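Local coordinates for enoyl-CoA hydratase/isomerase family protein (Bacillus anthracis, PDB 3KQF) that catalyses the reversible addition of water across the double bond of trans-2-enoyl-CoA thioesters, giving 3-hydroxyacyl-CoA, at the interface of chains A and B. Coordinates in Å, arbitrary orientation; residue numbers count along the deposited sequence, not the author numbering. Chains: chain A/B, Enoyl-CoA hydratase/isomerase family protein.

Contact 1: the interface of chains A and B. Residues chain A 125, 219-220, 223; chain B 151, 155, 160, 163-164.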
ATOM      1  N   ASP A 125      -8.688  -2.414 -13.677  1.00 15.04           N
ATOM      2  CA  ASP A 125      -7.383  -2.963 -13.270  1.00 15.10           C
ATOM      3  C   ASP A 125      -6.299  -1.892 -13.125  1.00 13.59           C
ATOM      4  O   ASP A 125      -5.523  -1.933 -12.182  1.00 16.38           O
ATOM      5  CB  ASP A 125      -6.929  -4.045 -14.245  1.00 13.45           C
ATOM      6  CG  ASP A 125      -7.821  -5.265 -14.204  1.00 14.22           C
ATOM      7  OD1 ASP A 125      -7.513  -6.175 -13.408  1.00 18.12           O
ATOM      8  OD2 ASP A 125      -8.873  -5.279 -14.869  1.00 13.48           O
ATOM      9  N   ILE A 219      -4.080 -12.394  -8.592  1.00 16.09           N
ATOM     10  CA  ILE A 219      -3.787 -11.100  -7.951  1.00 15.22           C
ATOM     11  C   ILE A 219      -5.025 -10.543  -7.209  1.00 15.05           C
ATOM     12  O   ILE A 219      -4.959 -10.251  -6.040  1.00 13.68           O
ATOM     13  CB  ILE A 219      -3.314 -10.047  -8.988  1.00 15.59           C
ATOM     14  CG1 ILE A 219      -1.993 -10.472  -9.662  1.00 16.65           C
ATOM     15  CG2 ILE A 219      -3.171  -8.666  -8.318  1.00 13.89           C
ATOM     16  CD1 ILE A 219      -1.627  -9.659 -10.945  1.00 13.42           C
ATOM     17  N   SER A 220      -6.160 -10.475  -7.898  1.00 14.68           N
ATOM     18  CA  SER A 220      -7.369  -9.819  -7.361  1.00 15.10           C
ATOM     19  C   SER A 220      -7.934 -10.540  -6.170  1.00 14.17           C
ATOM     20  O   SER A 220      -8.465  -9.912  -5.266  1.00 14.70           O
ATOM     21  CB  SER A 220      -8.450  -9.695  -8.437  1.00 15.36           C
ATOM     22  OG  SER A 220      -7.937  -9.068  -9.605  1.00 20.52           O
ATOM     23  N   ILE A 223      -4.802 -11.030  -3.072  1.00 15.32           N
ATOM     24  CA  ILE A 223      -4.513  -9.817  -2.281  1.00 15.94           C
ATOM     25  C   ILE A 223      -5.536  -9.590  -1.158  1.00 15.85           C
ATOM     26  O   ILE A 223      -5.268  -8.840  -0.223  1.00 16.28           O
ATOM     27  CB  ILE A 223      -4.442  -8.578  -3.216  1.00 16.85           C
ATOM     28  CG1 ILE A 223      -3.704  -7.396  -2.590  1.00 16.70           C
ATOM     29  CG2 ILE A 223      -5.851  -8.173  -3.695  1.00 15.19           C
ATOM     30  CD1 ILE A 223      -2.293  -7.714  -2.070  1.00 17.05           C
TER
ATOM     31  N   THR B 151       2.796 -13.014  -8.042  1.00 14.66           N
ATOM     32  CA  THR B 151       1.430 -12.484  -8.086  1.00 13.98           C
ATOM     33  C   THR B 151       0.913 -12.082  -6.705  1.00 13.18           C
ATOM     34  O   THR B 151      -0.047 -11.369  -6.616  1.00 13.43           O
ATOM     35  CB  THR B 151       0.403 -13.486  -8.674  1.00 14.23           C
ATOM     36  OG1 THR B 151       0.120 -14.522  -7.728  1.00 11.23           O
ATOM     37  CG2 THR B 151       0.878 -14.059 -10.022  1.00 15.89           C
ATOM     38  N   PRO B 155       1.950  -7.233  -5.474  1.00 16.43           N
ATOM     39  CA  PRO B 155       0.873  -6.292  -5.105  1.00 16.04           C
ATOM     40  C   PRO B 155       0.923  -5.848  -3.624  1.00 15.85           C
ATOM     41  O   PRO B 155       0.526  -4.712  -3.289  1.00 13.29           O
ATOM     42  CB  PRO B 155      -0.402  -7.067  -5.426  1.00 17.43           C
ATOM     43  CG  PRO B 155      -0.007  -8.503  -5.488  1.00 17.21           C
ATOM     44  CD  PRO B 155       1.412  -8.511  -5.979  1.00 16.54           C
ATOM     45  N   VAL B 160      -1.970  -2.959  -5.856  1.00 15.13           N
ATOM     46  CA  VAL B 160      -2.589  -3.796  -6.888  1.00 14.61           C
ATOM     47  C   VAL B 160      -2.522  -3.243  -8.317  1.00 13.23           C
ATOM     48  O   VAL B 160      -2.289  -3.987  -9.278  1.00 14.22           O
ATOM     49  CB  VAL B 160      -4.044  -4.112  -6.515  1.00 13.66           C
ATOM     50  CG1 VAL B 160      -4.884  -2.825  -6.444  1.00 15.07           C
ATOM     51  CG2 VAL B 160      -4.650  -5.095  -7.492  1.00 18.27           C
ATOM     52  N   ALA B 163       1.082  -3.567  -9.784  1.00 11.78           N
ATOM     53  CA  ALA B 163       1.413  -5.011  -9.887  1.00 12.33           C
ATOM     54  C   ALA B 163       0.683  -5.630 -11.078  1.00 12.51           C
ATOM     55  O   ALA B 163       1.261  -6.437 -11.844  1.00 14.28           O
ATOM     56  CB  ALA B 163       1.051  -5.756  -8.583  1.00 11.85           C
ATOM     57  N   LYS B 164      -0.577  -5.247 -11.254  1.00 13.04           N
ATOM     58  CA  LYS B 164      -1.375  -5.697 -12.396  1.00 12.86           C
ATOM     59  C   LYS B 164      -0.770  -5.209 -13.717  1.00 13.11           C
ATOM     60  O   LYS B 164      -0.584  -6.009 -14.633  1.00 14.61           O
ATOM     61  CB  LYS B 164      -2.844  -5.295 -12.274  1.00 12.33           C
ATOM     62  CG  LYS B 164      -3.640  -6.103 -11.170  1.00 13.29           C
ATOM     63  CD  LYS B 164      -5.044  -5.632 -11.092  1.00 15.03           C
ATOM     64  CE  LYS B 164      -5.942  -6.580 -10.294  1.00 16.77           C
ATOM     65  NZ  LYS B 164      -7.367  -6.183 -10.375  1.00 15.35           N
TER
HETATM   66  O   HOH W   1     -10.195  -6.962  -9.800  1.00 17.66           O
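A:Ile219, on helix 209-222, presses its forked side chain into chain B between the starts of helices 150-158 and 160-169, the apolar centre of a subunit contact with a salt-bridged rim, probably part of the family's trimer interface. With CG1 anti to the carbonyl carbon (chi1 -63°), CG2 stands anti to the backbone N, and the two branches serve different neighbours. A:Ile219 CG1 lies 3.7 Å from the backbone O of B:Thr151 and also brushes that residue's CB. The methyl A:Ile219 CG2 meets CG of B:Lys164 at 3.9 Å and CG2 of B:Val160 at 4.0 Å, while CD1 leans toward the same lysine CG. One turn further on, A:Ile223 lays its CD1 methyl against the ring of B:Pro155, 3.9 Å from CB, the two side chains passing in opposite directions.

Toward the rim the apolar packing gives way to the ammonium end of B:Lys164. The extended chain passes A:Ile219 with CG and carries CD and CE on to A:Asp125 and A:Ser220. There B:Lys164 NZ donates to the hydroxyl OG of A:Ser220 at 3.0 Å. It also forms a salt bridge and hydrogen bond with the carboxylate of A:Asp125, whose side chain the lysine crosses at about a right angle. B:Lys164 NZ meets A:Asp125 OD1 from above the carboxylate plane, 45° out of it, at 3.0 Å. A water closes a small triangle at this edge, its O lying 3.0 Å from B:Lys164 NZ and 3.1 Å from A:Ser220 OG.

Contact 2: the interface of chains A and B. Residues chain A 207-208, 212, 262; chain B 140-141, 168-169.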
ATOM      1  N   ASN A 207      -0.008 -11.183 -25.117  1.00 15.14           N
ATOM      2  CA  ASN A 207       0.432 -12.162 -24.117  1.00 13.97           C
ATOM      3  C   ASN A 207      -0.578 -13.312 -24.042  1.00 14.51           C
ATOM      4  O   ASN A 207      -1.660 -13.238 -24.647  1.00 14.71           O
ATOM      5  CB  ASN A 207       0.672 -11.494 -22.768  1.00 12.61           C
ATOM      6  CG  ASN A 207       1.849 -10.556 -22.809  1.00 14.78           C
ATOM      7  OD1 ASN A 207       2.743 -10.706 -23.668  1.00 10.18           O
ATOM      8  ND2 ASN A 207       1.863  -9.569 -21.904  1.00 13.97           N
ATOM      9  N   GLY A 208      -0.211 -14.392 -23.360  1.00 15.18           N
ATOM     10  CA  GLY A 208      -1.064 -15.592 -23.314  1.00 16.02           C
ATOM     11  C   GLY A 208      -2.369 -15.280 -22.616  1.00 15.59           C
ATOM     12  O   GLY A 208      -2.348 -14.921 -21.462  1.00 15.10           O
ATOM     13  N   VAL A 212      -2.942 -14.420 -18.705  1.00 15.01           N
ATOM     14  CA  VAL A 212      -3.355 -13.082 -18.275  1.00 15.13           C
ATOM     15  C   VAL A 212      -4.614 -13.188 -17.401  1.00 14.54           C
ATOM     16  O   VAL A 212      -4.696 -12.557 -16.341  1.00 15.01           O
ATOM     17  CB  VAL A 212      -3.578 -12.134 -19.463  1.00 14.25           C
ATOM     18  CG1 VAL A 212      -4.235 -10.800 -19.018  1.00 15.28           C
ATOM     19  CG2 VAL A 212      -2.259 -11.859 -20.194  1.00 14.41           C
ATOM     20  N   TYR A 262      -0.308 -16.722 -29.595  1.00 20.59           N
ATOM     21  CA  TYR A 262      -1.152 -17.417 -28.636  1.00 19.92           C
ATOM     22  C   TYR A 262      -2.597 -17.474 -29.117  1.00 20.64           C
ATOM     23  O   TYR A 262      -3.071 -16.565 -29.811  1.00 19.79           O
ATOM     24  CB  TYR A 262      -1.013 -16.787 -27.255  1.00 20.42           C
ATOM     25  CG  TYR A 262       0.418 -16.783 -26.748  1.00 17.32           C
ATOM     26  CD1 TYR A 262       1.108 -17.970 -26.560  1.00 13.75           C
ATOM     27  CD2 TYR A 262       1.053 -15.600 -26.402  1.00 15.44           C
ATOM     28  CE1 TYR A 262       2.396 -17.986 -26.078  1.00 15.27           C
ATOM     29  CE2 TYR A 262       2.343 -15.598 -25.903  1.00 15.97           C
ATOM     30  CZ  TYR A 262       3.015 -16.795 -25.738  1.00 14.91           C
ATOM     31  OH  TYR A 262       4.308 -16.807 -25.272  1.00 15.86           O
TER
ATOM     32  N   THR B 140       3.795 -13.700 -18.438  1.00 11.28           N
ATOM     33  CA  THR B 140       2.655 -13.710 -19.359  1.00 11.05           C
ATOM     34  C   THR B 140       3.073 -13.597 -20.841  1.00 12.46           C
ATOM     35  O   THR B 140       2.318 -14.013 -21.713  1.00 14.23           O
ATOM     36  CB  THR B 140       1.606 -12.627 -19.005  1.00 12.92           C
ATOM     37  OG1 THR B 140       2.223 -11.353 -19.072  1.00 14.28           O
ATOM     38  CG2 THR B 140       1.030 -12.848 -17.588  1.00 12.95           C
ATOM     39  N   THR B 141       4.274 -13.095 -21.116  1.00 11.70           N
ATOM     40  CA  THR B 141       4.772 -13.001 -22.499  1.00 12.87           C
ATOM     41  C   THR B 141       5.106 -14.394 -23.016  1.00 13.69           C
ATOM     42  O   THR B 141       5.249 -14.603 -24.216  1.00 12.30           O
ATOM     43  CB  THR B 141       6.016 -12.140 -22.620  1.00 12.14           C
ATOM     44  OG1 THR B 141       7.139 -12.769 -21.984  1.00 13.78           O
ATOM     45  CG2 THR B 141       5.788 -10.746 -22.000  1.00 13.23           C
ATOM     46  N   TYR B 168       0.496  -8.088 -16.149  1.00 13.02           N
ATOM     47  CA  TYR B 168      -0.290  -8.286 -17.369  1.00 12.97           C
ATOM     48  C   TYR B 168       0.541  -7.987 -18.605  1.00 13.92           C
ATOM     49  O   TYR B 168       0.447  -8.704 -19.575  1.00 14.10           O
ATOM     50  CB  TYR B 168      -1.551  -7.425 -17.463  1.00 14.38           C
ATOM     51  CG  TYR B 168      -2.568  -7.601 -16.388  1.00  9.82           C
ATOM     52  CD1 TYR B 168      -2.585  -8.723 -15.587  1.00 15.90           C
ATOM     53  CD2 TYR B 168      -3.592  -6.677 -16.245  1.00 14.39           C
ATOM     54  CE1 TYR B 168      -3.532  -8.872 -14.589  1.00 15.35           C
ATOM     55  CE2 TYR B 168      -4.566  -6.828 -15.278  1.00 15.59           C
ATOM     56  CZ  TYR B 168      -4.538  -7.932 -14.456  1.00 15.07           C
ATOM     57  OH  TYR B 168      -5.504  -8.090 -13.480  1.00 15.78           O
ATOM     58  N   THR B 169       1.316  -6.913 -18.564  1.00 13.89           N
ATOM     59  CA  THR B 169       2.174  -6.546 -19.711  1.00 14.25           C
ATOM     60  C   THR B 169       3.460  -7.349 -19.791  1.00 14.52           C
ATOM     61  O   THR B 169       4.007  -7.567 -20.893  1.00 13.82           O
ATOM     62  CB  THR B 169       2.559  -5.048 -19.694  1.00 14.47           C
ATOM     63  OG1 THR B 169       3.339  -4.753 -18.527  1.00 14.28           O
ATOM     64  CG2 THR B 169       1.304  -4.157 -19.739  1.00 15.43           C
TER
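A:Asn207 reaches across to the C-terminal end of helix 160-169 in chain B, where its amide nitrogen donates two hydrogen bonds to backbone carbonyls. Its CG lies anti to the carbonyl carbon (chi1 -67°), beside the backbone N, which sends the amide there. The bond from A:Asn207 ND2 to O of B:Tyr168 is 2.9 Å long, lies in the carbonyl plane and uses a lone pair. The second, 3.1 Å from A:Asn207 ND2 to O of B:Thr169, comes from above the carbonyl plane, 70° out of it. Both acceptors lie close to the asparagine amide plane, so the pair fixes how that group is turned. Within chain B, OG1 of B:Thr140 also donates to O of B:Tyr168, at 3.2 Å, tying the 3-10 helix 139-142 to the same helix end.

Further polar bonds address the carbonyls of that 3-10 helix. The backbone N of A:Gly208 donates to O of B:Thr140 at 3.0 Å. The phenol OH of A:Tyr262 donates to O of B:Thr141, 2.6 Å away, with the carbonyl oxygen at the ring's edge and in its plane.

Apolar contact is slight: CG of A:Asn207 rests 3.8 Å from CA of B:Thr141, and CG2 of A:Val212 faces CB of B:Thr140.

3-10 helix 139-142, which by family comparison begins with one of the two catalytic glutamates, is thus held by the chain A loop between helices 193-206 and 209-222 and a C-terminal segment.

Contact 3: the interface of chains A and B. Residues chain A 239, 242; chain B 81, 85.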
ATOM      1  N   GLU A 239      -1.163 -24.245 -12.156  1.00 20.45           N
ATOM      2  CA  GLU A 239      -1.534 -25.542 -12.733  1.00 20.93           C
ATOM      3  C   GLU A 239      -2.386 -25.334 -13.980  1.00 21.64           C
ATOM      4  O   GLU A 239      -2.396 -26.162 -14.877  1.00 22.29           O
ATOM      5  CB  GLU A 239      -2.304 -26.381 -11.711  1.00 22.04           C
ATOM      6  CG  GLU A 239      -1.511 -26.701 -10.470  1.00 23.23           C
ATOM      7  CD  GLU A 239      -0.352 -27.636 -10.746  1.00 29.52           C
ATOM      8  OE1 GLU A 239       0.756 -27.379 -10.231  1.00 33.82           O
ATOM      9  OE2 GLU A 239      -0.546 -28.607 -11.508  1.00 30.93           O
ATOM     10  N   ILE A 242       0.386 -24.662 -17.025  1.00 26.07           N
ATOM     11  CA  ILE A 242       1.423 -25.636 -17.387  1.00 26.81           C
ATOM     12  C   ILE A 242       1.062 -26.681 -18.449  1.00 27.37           C
ATOM     13  O   ILE A 242       1.955 -27.120 -19.167  1.00 25.69           O
ATOM     14  CB  ILE A 242       2.104 -26.298 -16.153  1.00 28.10           C
ATOM     15  CG1 ILE A 242       1.088 -26.988 -15.242  1.00 29.23           C
ATOM     16  CG2 ILE A 242       2.907 -25.253 -15.399  1.00 29.98           C
ATOM     17  CD1 ILE A 242       1.729 -27.606 -14.001  1.00 32.52           C
TER
ATOM     18  N   GLU B  81       6.119 -31.728 -17.839  1.00 35.44           N
ATOM     19  CA  GLU B  81       5.275 -31.093 -16.813  1.00 34.93           C
ATOM     20  C   GLU B  81       5.621 -31.578 -15.404  1.00 34.63           C
ATOM     21  O   GLU B  81       5.608 -30.793 -14.447  1.00 34.12           O
ATOM     22  CB  GLU B  81       3.785 -31.335 -17.082  1.00 34.86           C
ATOM     23  CG  GLU B  81       3.277 -30.768 -18.404  1.00 35.09           C
ATOM     24  CD  GLU B  81       1.771 -30.913 -18.569  1.00 35.21           C
ATOM     25  OE1 GLU B  81       1.044 -30.889 -17.548  1.00 35.31           O
ATOM     26  OE2 GLU B  81       1.311 -31.025 -19.726  1.00 34.77           O
ATOM     27  N   ARG B  85       7.378 -29.335 -11.918  1.00 29.13           N
ATOM     28  CA  ARG B  85       6.812 -29.237 -10.564  1.00 28.39           C
ATOM     29  C   ARG B  85       7.846 -29.307  -9.444  1.00 27.03           C
ATOM     30  O   ARG B  85       7.854 -28.445  -8.572  1.00 26.65           O
ATOM     31  CB  ARG B  85       5.735 -30.298 -10.328  1.00 28.59           C
ATOM     32  CG  ARG B  85       4.435 -30.011 -11.046  1.00 29.90           C
ATOM     33  CD  ARG B  85       3.357 -30.993 -10.641  1.00 30.36           C
ATOM     34  NE  ARG B  85       2.074 -30.669 -11.257  1.00 30.57           N
ATOM     35  CZ  ARG B  85       1.687 -31.062 -12.470  1.00 30.05           C
ATOM     36  NH1 ARG B  85       2.485 -31.801 -13.237  1.00 31.31           N
ATOM     37  NH2 ARG B  85       0.492 -30.704 -12.923  1.00 29.81           N
TER
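B:Arg85 grips A:Glu239 and lies with one guanidinium face against the CD1 methyl of A:Ile242, joining helix 81-100 of chain B to the end of helix 227-242 of chain A. From CB the arginine runs out through CG and CD as a straight arm to NE, with chi2 at -173°, and its contacts with chain A gather at the guanidinium. B:Arg85 NE makes a weak hydrogen bond of 3.3 Å to OE2 of A:Glu239. B:Arg85 CZ sits 3.8 Å from CD1 of A:Ile242. At the tip, B:Arg85 NH2 carries the firmer bond: a salt bridge and hydrogen bond of 2.7 Å to A:Glu239 OE2, received on the syn lone pair. The carboxylate and guanidinium planes are turned 29° apart.

A:Glu239 bends at chi2 (-68°) to bring its carboxylate to the arginine. CD1 of A:Ile242 covers the guanidinium face toward its rim, 3.5 Å from B:Arg85 NH2. Nearby, CD of B:Glu81 approaches the backbone O of A:Ile242 at 3.8 Å.

This charged helix-to-helix contact, probably part of the family's trimer interface, lies where the last turn of helix 227-242 in chain A meets the first turns of helix 81-100 in chain B.

The C-alpha centres of contacts 1 and 2 are about 15 Å apart, those of 2 and 3 about 17 Å, and those of 1 and 3 about 22 Å. Contacts 1 and 2 both draw on helix 209-222 of chain A and helix 160-169 of chain B, but in contact 2 the loop before helix 209-222 reaches the end of helix 160-169; contact 3 uses other helices. The deposited assembly holds three copies, and the interface is not an exact two-fold, as fits the trimer that is the building block of the usual crotonase hexamer. Contact 2 may steady 3-10 helix 139-142, which borders the active site.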